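Local coordinates for protein tripeptidase (Staphylococcus aureus subsp. aureus, PDB 3RZA) that probably hydrolyses small peptides such as tripeptides, as a metallopeptidase of the M20/M25/M40 family with a two-metal site, at residues P91-V102 with Q153-S164; D178-D186 with E317-E325. One frame throughout, in Å; residues are numbered along the deposited sequence.

Overall arrangement
Along the chain from the N terminus, strand 93-98 is followed by helix 128-147 and then by strand 154-159, whose pairing with strand 93-98 in interaction 1 closes the first loop. Interaction 2 opens only afterwards, at 178-186, and closes some 130 residues later when helix 318-329 packs on strand 181-184; the two are thus in series and neither encloses nor crosses the other. Both reach the same sheet, in which strand 93-98 lies between strands 154-159 and 181-184 and runs parallel to each. The backbone of Lys92 probably hydrogen-bonds to that of Asp180, and at the other end His98 and Asp186 meet on the zinc ion.

Interaction 1: P91-V102 with Q153-S164; sequences PKLYLTSHMDTV and QIQFVITVGEES. With ZN (zinc ion), chain C; CA (calcium ion), chain D.
Glu163, Met99 and His98 carry the end of this contact, where two neighbouring parallel strands run into the metal site. Glu163 bends back at chi2 (-74°) and holds the calcium ion with both carboxylate oxygens, the shorter bond being 2.2 Å from OE2. That same OE2 lies 3.4 Å from CE1 of His98, with the carboxylate nearly perpendicular to the imidazole. His98 gives NE2 to the zinc ion at 2.1 Å, while CB of Glu162 sits over its ring in a CH-pi contact and the Glu162 carboxylate stacks almost flat on the imidazole. Strands 93-98 and 154-159 are joined through helix 128-147 in a beta-alpha-beta crossover, and the metals lie beyond their C-terminal ends, as in other M20 peptidases; Asp129 bridges both ions, Asp186 completes the protein ligands of zinc and His366 those of calcium. Asp100 steadies the turn that presents the glutamates: its OD2 takes the backbone N of Glu163 (2.9 Å) and also bonds to Thr40. Past the end of strand 93-98, selenomethionine Met99 folds at chi3 (78°), pressing CE tightly against CG2 of Ile158 at 3.4 Å while SE rests on CG1 of Val160.

Interaction 2: D178-D186 with E317-E325; sequences DADFGYAID and EAVVKIAQE. With ZN (zinc ion), chain C.
With chi1 at 51°, Phe181 holds its ring between its own backbone N and carbonyl carbon and directs it at the helix, alongside Val319. Tyr183, two residues on, has CG anti to its carbonyl carbon (chi1 -59°), and this carries the phenol from a strand position to the helix backbone. The two aromatic side chains take hold of Val319 from different directions. The CB of Phe181 meets CB of Val319 at 3.8 Å, the side chains sliding past one another in opposite senses, and CA of Val319 lies over a face of the phenyl ring. Further out, CZ of the same ring touches CD1 of Ile322 at 3.7 Å, the two side chains crossing at about a right angle. CG2 of Val319 enters the corner between the strand and the tyrosine: it is 3.5 Å from O of Gly182 and equally far from CE1 of Tyr183. Helix 318-329 thereby covers part of the central sheet of the metal-binding domain, its first turns inclined at 52° to strand 181-184. Helix 374-393 lies alongside, touching both Tyr183 and Ile322 through Ile387 and Ile390, respectively.

A single hydrogen bond spans the interface, from OH of Tyr183 to O of Val319 (2.7 Å). The hydroxyl lies in the carbonyl plane on a lone pair, and the acceptor is close to the plane of the phenol at its edge. Within the helix the same carbonyl takes a weak bond from N of Ala323, and the tyrosine adds a second, shorter one. CB of Ala323 also packs on CE1 of Tyr183 at 3.8 Å. After Tyr183 the chain turns through an inverse gamma turn centred on Ile185, and Asp186 then reaches the zinc ion, 2.1 Å from its OD1.

Interaction 1: P91-V102 with Q153-S164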
# COMPACT_ATOMS: atom_id res chain seq x y z
N PRO A 91 -19.51 18.84 47.27
CA PRO A 91 -19.65 18.38 45.90
C PRO A 91 -19.38 16.88 45.69
O PRO A 91 -18.60 16.26 46.45
CB PRO A 91 -18.59 19.20 45.16
CG PRO A 91 -18.51 20.43 45.90
CD PRO A 91 -18.63 20.02 47.32
N LYS A 92 -20.05 16.33 44.68
CA LYS A 92 -19.94 14.92 44.35
C LYS A 92 -18.92 14.82 43.24
O LYS A 92 -19.05 15.49 42.21
CB LYS A 92 -21.28 14.37 43.89
CG LYS A 92 -22.41 14.45 44.95
CD LYS A 92 -23.72 14.03 44.34
CE LYS A 92 -24.81 13.82 45.38
NZ LYS A 92 -26.08 13.38 44.73
N LEU A 93 -17.91 13.97 43.46
CA LEU A 93 -16.74 13.84 42.60
C LEU A 93 -16.80 12.54 41.86
O LEU A 93 -17.36 11.56 42.37
CB LEU A 93 -15.48 13.83 43.47
CG LEU A 93 -14.11 13.74 42.79
CD1 LEU A 93 -13.92 14.86 41.75
CD2 LEU A 93 -13.06 13.81 43.87
N TYR A 94 -16.22 12.51 40.65
CA TYR A 94 -15.87 11.25 40.02
C TYR A 94 -14.42 11.26 39.58
O TYR A 94 -13.85 12.32 39.34
CB TYR A 94 -16.81 10.87 38.85
CG TYR A 94 -16.34 11.33 37.50
CD1 TYR A 94 -16.57 12.64 37.09
CD2 TYR A 94 -15.64 10.48 36.63
CE1 TYR A 94 -16.11 13.10 35.88
CE2 TYR A 94 -15.18 10.94 35.41
CZ TYR A 94 -15.42 12.26 35.03
OH TYR A 94 -14.98 12.72 33.81
N LEU A 95 -13.83 10.07 39.49
CA LEU A 95 -12.49 9.86 38.98
C LEU A 95 -12.58 8.73 37.98
O LEU A 95 -13.32 7.78 38.24
CB LEU A 95 -11.55 9.48 40.12
CG LEU A 95 -11.40 10.48 41.26
CD1 LEU A 95 -10.69 9.78 42.45
CD2 LEU A 95 -10.63 11.73 40.79
N THR A 96 -11.85 8.81 36.87
CA THR A 96 -11.85 7.76 35.85
C THR A 96 -10.45 7.40 35.34
O THR A 96 -9.60 8.27 35.19
CB THR A 96 -12.79 8.08 34.64
OG1 THR A 96 -12.86 6.95 33.77
CG2 THR A 96 -12.31 9.26 33.84
N SER A 97 -10.21 6.09 35.22
CA SER A 97 -9.09 5.54 34.50
C SER A 97 -9.60 4.42 33.63
O SER A 97 -10.73 4.01 33.79
CB SER A 97 -8.03 5.04 35.47
OG SER A 97 -7.16 6.11 35.84
N HIS A 98 -8.80 3.98 32.68
CA HIS A 98 -9.17 2.87 31.79
C HIS A 98 -8.30 1.63 32.08
O HIS A 98 -7.10 1.75 32.34
CB HIS A 98 -9.11 3.28 30.31
CG HIS A 98 -7.75 3.63 29.81
ND1 HIS A 98 -6.93 2.72 29.19
CD2 HIS A 98 -7.14 4.83 29.69
CE1 HIS A 98 -5.83 3.34 28.78
NE2 HIS A 98 -5.95 4.62 29.06
N MSE A 99 -8.94 0.46 32.04
CA MSE A 99 -8.29 -0.81 32.41
C MSE A 99 -7.54 -1.49 31.25
O MSE A 99 -6.77 -2.43 31.50
CB MSE A 99 -9.31 -1.75 33.04
CG MSE A 99 -10.24 -2.44 32.08
SE MSE A 99 -11.57 -3.41 33.02
CE MSE A 99 -12.72 -1.90 33.51
N ASP A 100 -7.80 -1.04 30.01
CA ASP A 100 -7.12 -1.59 28.83
C ASP A 100 -5.79 -0.88 28.50
O ASP A 100 -5.57 0.27 28.87
CB ASP A 100 -8.03 -1.61 27.58
CG ASP A 100 -8.44 -0.20 27.10
OD1 ASP A 100 -8.80 0.64 27.95
OD2 ASP A 100 -8.43 0.06 25.88
N THR A 101 -4.91 -1.60 27.79
CA THR A 101 -3.66 -1.07 27.26
C THR A 101 -3.61 -1.29 25.75
O THR A 101 -4.37 -2.10 25.21
CB THR A 101 -2.47 -1.79 27.87
OG1 THR A 101 -2.40 -3.11 27.31
CG2 THR A 101 -2.61 -1.90 29.35
N VAL A 102 -2.68 -0.61 25.07
CA VAL A 102 -2.39 -0.92 23.65
C VAL A 102 -1.65 -2.26 23.54
O VAL A 102 -1.32 -2.90 24.57
CB VAL A 102 -1.57 0.18 22.94
CG1 VAL A 102 -2.27 1.55 23.05
CG2 VAL A 102 -0.13 0.22 23.46
N GLN A 153 -19.16 12.12 48.43
CA GLN A 153 -19.40 11.01 47.52
C GLN A 153 -18.32 11.06 46.47
O GLN A 153 -18.00 12.14 45.99
CB GLN A 153 -20.76 11.13 46.85
CG GLN A 153 -21.18 9.92 46.05
CD GLN A 153 -22.61 10.04 45.56
OE1 GLN A 153 -23.54 9.93 46.34
NE2 GLN A 153 -22.78 10.32 44.26
N ILE A 154 -17.76 9.89 46.14
CA ILE A 154 -16.75 9.74 45.10
C ILE A 154 -17.14 8.52 44.26
O ILE A 154 -17.40 7.44 44.82
CB ILE A 154 -15.32 9.49 45.67
CG1 ILE A 154 -15.02 10.41 46.86
CG2 ILE A 154 -14.30 9.71 44.59
CD1 ILE A 154 -13.70 10.12 47.53
N GLN A 155 -17.21 8.70 42.94
CA GLN A 155 -17.35 7.57 42.00
C GLN A 155 -16.04 7.27 41.28
O GLN A 155 -15.32 8.20 40.89
CB GLN A 155 -18.48 7.82 41.01
CG GLN A 155 -19.83 7.78 41.66
CD GLN A 155 -20.98 7.80 40.68
OE1 GLN A 155 -21.00 8.61 39.77
NE2 GLN A 155 -21.96 6.94 40.90
N PHE A 156 -15.71 5.98 41.15
CA PHE A 156 -14.54 5.52 40.44
C PHE A 156 -15.04 4.79 39.21
O PHE A 156 -15.71 3.75 39.33
CB PHE A 156 -13.72 4.59 41.32
CG PHE A 156 -13.10 5.30 42.49
CD1 PHE A 156 -13.85 5.57 43.62
CD2 PHE A 156 -11.77 5.71 42.46
CE1 PHE A 156 -13.30 6.25 44.69
CE2 PHE A 156 -11.20 6.37 43.54
CZ PHE A 156 -11.95 6.65 44.65
N VAL A 157 -14.79 5.38 38.04
CA VAL A 157 -15.33 4.92 36.76
C VAL A 157 -14.20 4.25 35.99
O VAL A 157 -13.26 4.92 35.55
CB VAL A 157 -15.94 6.10 35.94
CG1 VAL A 157 -16.48 5.62 34.63
CG2 VAL A 157 -17.04 6.80 36.74
N ILE A 158 -14.28 2.92 35.83
CA ILE A 158 -13.19 2.14 35.21
C ILE A 158 -13.68 1.66 33.84
O ILE A 158 -14.61 0.84 33.76
CB ILE A 158 -12.73 0.93 36.07
CG1 ILE A 158 -12.72 1.25 37.57
CG2 ILE A 158 -11.37 0.44 35.61
CD1 ILE A 158 -11.94 2.48 37.96
N THR A 159 -13.08 2.21 32.77
CA THR A 159 -13.56 1.96 31.43
C THR A 159 -12.76 0.90 30.72
O THR A 159 -11.62 0.60 31.07
CB THR A 159 -13.51 3.22 30.55
OG1 THR A 159 -12.15 3.61 30.40
CG2 THR A 159 -14.28 4.30 31.16
N VAL A 160 -13.38 0.39 29.67
CA VAL A 160 -12.79 -0.61 28.77
C VAL A 160 -12.65 0.08 27.42
O VAL A 160 -13.24 1.16 27.21
CB VAL A 160 -13.65 -1.84 28.64
CG1 VAL A 160 -13.54 -2.71 29.93
CG2 VAL A 160 -15.12 -1.46 28.34
N GLY A 161 -11.80 -0.46 26.56
CA GLY A 161 -11.70 0.02 25.20
C GLY A 161 -11.30 1.46 24.96
O GLY A 161 -11.55 1.97 23.88
N GLU A 162 -10.68 2.13 25.94
CA GLU A 162 -10.22 3.50 25.73
C GLU A 162 -9.24 3.59 24.57
O GLU A 162 -9.32 4.52 23.77
CB GLU A 162 -9.62 4.10 27.01
CG GLU A 162 -9.40 5.65 26.96
CD GLU A 162 -8.04 6.13 26.39
OE1 GLU A 162 -7.12 5.33 26.06
OE2 GLU A 162 -7.88 7.35 26.29
N GLU A 163 -8.38 2.58 24.45
CA GLU A 163 -7.37 2.51 23.39
C GLU A 163 -7.89 2.04 22.04
O GLU A 163 -7.12 2.01 21.11
CB GLU A 163 -6.22 1.58 23.82
CG GLU A 163 -5.57 1.92 25.13
CD GLU A 163 -4.70 3.12 25.07
OE1 GLU A 163 -4.75 3.94 24.12
OE2 GLU A 163 -3.88 3.27 26.00
N SER A 164 -9.16 1.64 21.95
CA SER A 164 -9.85 1.40 20.68
C SER A 164 -10.70 2.60 20.19
O SER A 164 -11.54 2.43 19.30
CB SER A 164 -10.74 0.15 20.79
OG SER A 164 -10.04 -0.94 21.30
ZN ZN C . -4.60 6.23 28.65
CA CA D . -2.87 5.20 25.68
O HOH W 1 -16.63 14.33 47.05
O HOH W 2 -20.63 14.54 48.26
O HOH W 3 -19.89 11.16 43.12
O HOH W 4 -1.63 1.76 26.81
O HOH W 5 -4.38 6.98 26.72

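Interaction 2: D178-D186 with E317-E325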
# COMPACT_ATOMS: atom_id res chain seq x y z
N ASP A 178 -23.21 9.98 38.93
CA ASP A 178 -23.79 10.96 39.85
C ASP A 178 -22.62 11.76 40.42
O ASP A 178 -22.02 11.38 41.45
CB ASP A 178 -24.60 10.25 40.96
CG ASP A 178 -25.25 11.21 41.93
OD1 ASP A 178 -25.57 12.34 41.54
OD2 ASP A 178 -25.48 10.82 43.09
N ALA A 179 -22.25 12.82 39.69
CA ALA A 179 -21.13 13.69 40.07
C ALA A 179 -21.37 15.11 39.57
O ALA A 179 -21.97 15.29 38.52
CB ALA A 179 -19.83 13.15 39.48
N ASP A 180 -20.90 16.09 40.34
CA ASP A 180 -20.88 17.51 39.93
C ASP A 180 -19.71 17.84 38.99
O ASP A 180 -19.82 18.72 38.15
CB ASP A 180 -20.79 18.41 41.16
CG ASP A 180 -22.03 18.29 42.06
OD1 ASP A 180 -23.15 18.54 41.56
OD2 ASP A 180 -21.88 17.95 43.25
N PHE A 181 -18.57 17.18 39.18
CA PHE A 181 -17.40 17.32 38.30
C PHE A 181 -16.42 16.19 38.56
O PHE A 181 -16.59 15.40 39.50
CB PHE A 181 -16.70 18.69 38.51
CG PHE A 181 -16.39 19.02 39.96
CD1 PHE A 181 -15.24 18.50 40.59
CD2 PHE A 181 -17.23 19.86 40.69
CE1 PHE A 181 -14.96 18.80 41.93
CE2 PHE A 181 -16.94 20.18 42.03
CZ PHE A 181 -15.81 19.63 42.65
N GLY A 182 -15.38 16.10 37.73
CA GLY A 182 -14.34 15.14 37.99
C GLY A 182 -13.15 15.11 37.10
O GLY A 182 -12.87 16.07 36.40
N TYR A 183 -12.38 14.03 37.21
CA TYR A 183 -11.02 13.98 36.73
C TYR A 183 -10.74 12.67 36.03
O TYR A 183 -10.94 11.61 36.63
CB TYR A 183 -10.05 14.13 37.89
CG TYR A 183 -10.26 15.43 38.60
CD1 TYR A 183 -9.76 16.63 38.07
CD2 TYR A 183 -11.04 15.49 39.77
CE1 TYR A 183 -9.99 17.85 38.71
CE2 TYR A 183 -11.28 16.70 40.41
CZ TYR A 183 -10.74 17.88 39.89
OH TYR A 183 -11.00 19.09 40.52
N ALA A 184 -10.28 12.74 34.78
CA ALA A 184 -9.68 11.59 34.11
C ALA A 184 -8.20 11.55 34.45
O ALA A 184 -7.48 12.49 34.16
CB ALA A 184 -9.90 11.67 32.62
N ILE A 185 -7.75 10.47 35.11
CA ILE A 185 -6.37 10.33 35.56
C ILE A 185 -5.60 9.67 34.41
O ILE A 185 -5.25 8.48 34.47
CB ILE A 185 -6.27 9.49 36.90
CG1 ILE A 185 -7.25 10.02 37.99
CG2 ILE A 185 -4.82 9.50 37.44
CD1 ILE A 185 -7.37 9.11 39.21
N ASP A 186 -5.37 10.44 33.34
CA ASP A 186 -4.94 9.87 32.06
C ASP A 186 -4.41 10.92 31.02
O ASP A 186 -4.70 10.82 29.84
CB ASP A 186 -6.13 9.07 31.44
CG ASP A 186 -5.72 8.21 30.24
OD1 ASP A 186 -4.60 7.67 30.23
OD2 ASP A 186 -6.54 8.04 29.31
N GLU A 317 -13.56 27.63 36.82
CA GLU A 317 -14.45 26.58 37.30
C GLU A 317 -13.82 25.85 38.47
O GLU A 317 -12.60 25.69 38.50
CB GLU A 317 -14.75 25.54 36.22
CG GLU A 317 -15.78 26.00 35.20
CD GLU A 317 -17.21 25.98 35.73
OE1 GLU A 317 -17.69 24.90 36.17
OE2 GLU A 317 -17.86 27.03 35.67
N ALA A 318 -14.67 25.45 39.43
CA ALA A 318 -14.27 24.69 40.62
C ALA A 318 -13.36 23.51 40.31
O ALA A 318 -12.35 23.31 40.99
CB ALA A 318 -15.51 24.18 41.38
N VAL A 319 -13.72 22.74 39.28
CA VAL A 319 -12.93 21.56 38.88
C VAL A 319 -11.47 21.88 38.51
O VAL A 319 -10.57 21.10 38.84
CB VAL A 319 -13.64 20.75 37.74
CG1 VAL A 319 -13.73 21.56 36.43
CG2 VAL A 319 -12.94 19.43 37.53
N VAL A 320 -11.24 23.02 37.87
CA VAL A 320 -9.89 23.45 37.49
C VAL A 320 -9.12 23.97 38.70
O VAL A 320 -7.98 23.60 38.93
CB VAL A 320 -9.92 24.55 36.40
CG1 VAL A 320 -8.50 24.97 36.02
CG2 VAL A 320 -10.71 24.10 35.15
N LYS A 321 -9.78 24.82 39.48
CA LYS A 321 -9.16 25.43 40.68
C LYS A 321 -8.77 24.40 41.75
O LYS A 321 -7.70 24.51 42.34
CB LYS A 321 -10.09 26.49 41.28
CG LYS A 321 -10.31 27.73 40.35
CD LYS A 321 -9.12 28.72 40.46
CE LYS A 321 -8.85 29.52 39.16
NZ LYS A 321 -7.90 28.85 38.19
N ILE A 322 -9.60 23.40 41.96
CA ILE A 322 -9.28 22.29 42.90
C ILE A 322 -8.06 21.46 42.40
O ILE A 322 -7.16 21.12 43.21
CB ILE A 322 -10.52 21.41 43.18
CG1 ILE A 322 -11.58 22.23 43.95
CG2 ILE A 322 -10.13 20.18 43.96
CD1 ILE A 322 -13.01 21.64 43.88
N ALA A 323 -7.96 21.20 41.10
CA ALA A 323 -6.78 20.49 40.53
C ALA A 323 -5.49 21.29 40.70
O ALA A 323 -4.42 20.74 41.07
CB ALA A 323 -7.00 20.15 39.04
N GLN A 324 -5.58 22.59 40.42
CA GLN A 324 -4.44 23.47 40.60
C GLN A 324 -4.05 23.63 42.08
O GLN A 324 -2.87 23.60 42.41
CB GLN A 324 -4.70 24.85 39.97
CG GLN A 324 -4.75 24.86 38.45
CD GLN A 324 -4.98 26.26 37.95
OE1 GLN A 324 -6.07 26.80 38.12
NE2 GLN A 324 -3.94 26.88 37.41
N GLU A 325 -5.04 23.77 42.97
CA GLU A 325 -4.78 23.86 44.44
C GLU A 325 -4.06 22.60 44.97
O GLU A 325 -3.05 22.72 45.68
CB GLU A 325 -6.09 24.07 45.22
CG GLU A 325 -5.90 24.32 46.76
CD GLU A 325 -7.22 24.46 47.54
OE1 GLU A 325 -8.28 24.67 46.91
OE2 GLU A 325 -7.19 24.35 48.78
ZN ZN C . -4.60 6.23 28.65
O HOH W 5 -4.38 6.98 26.72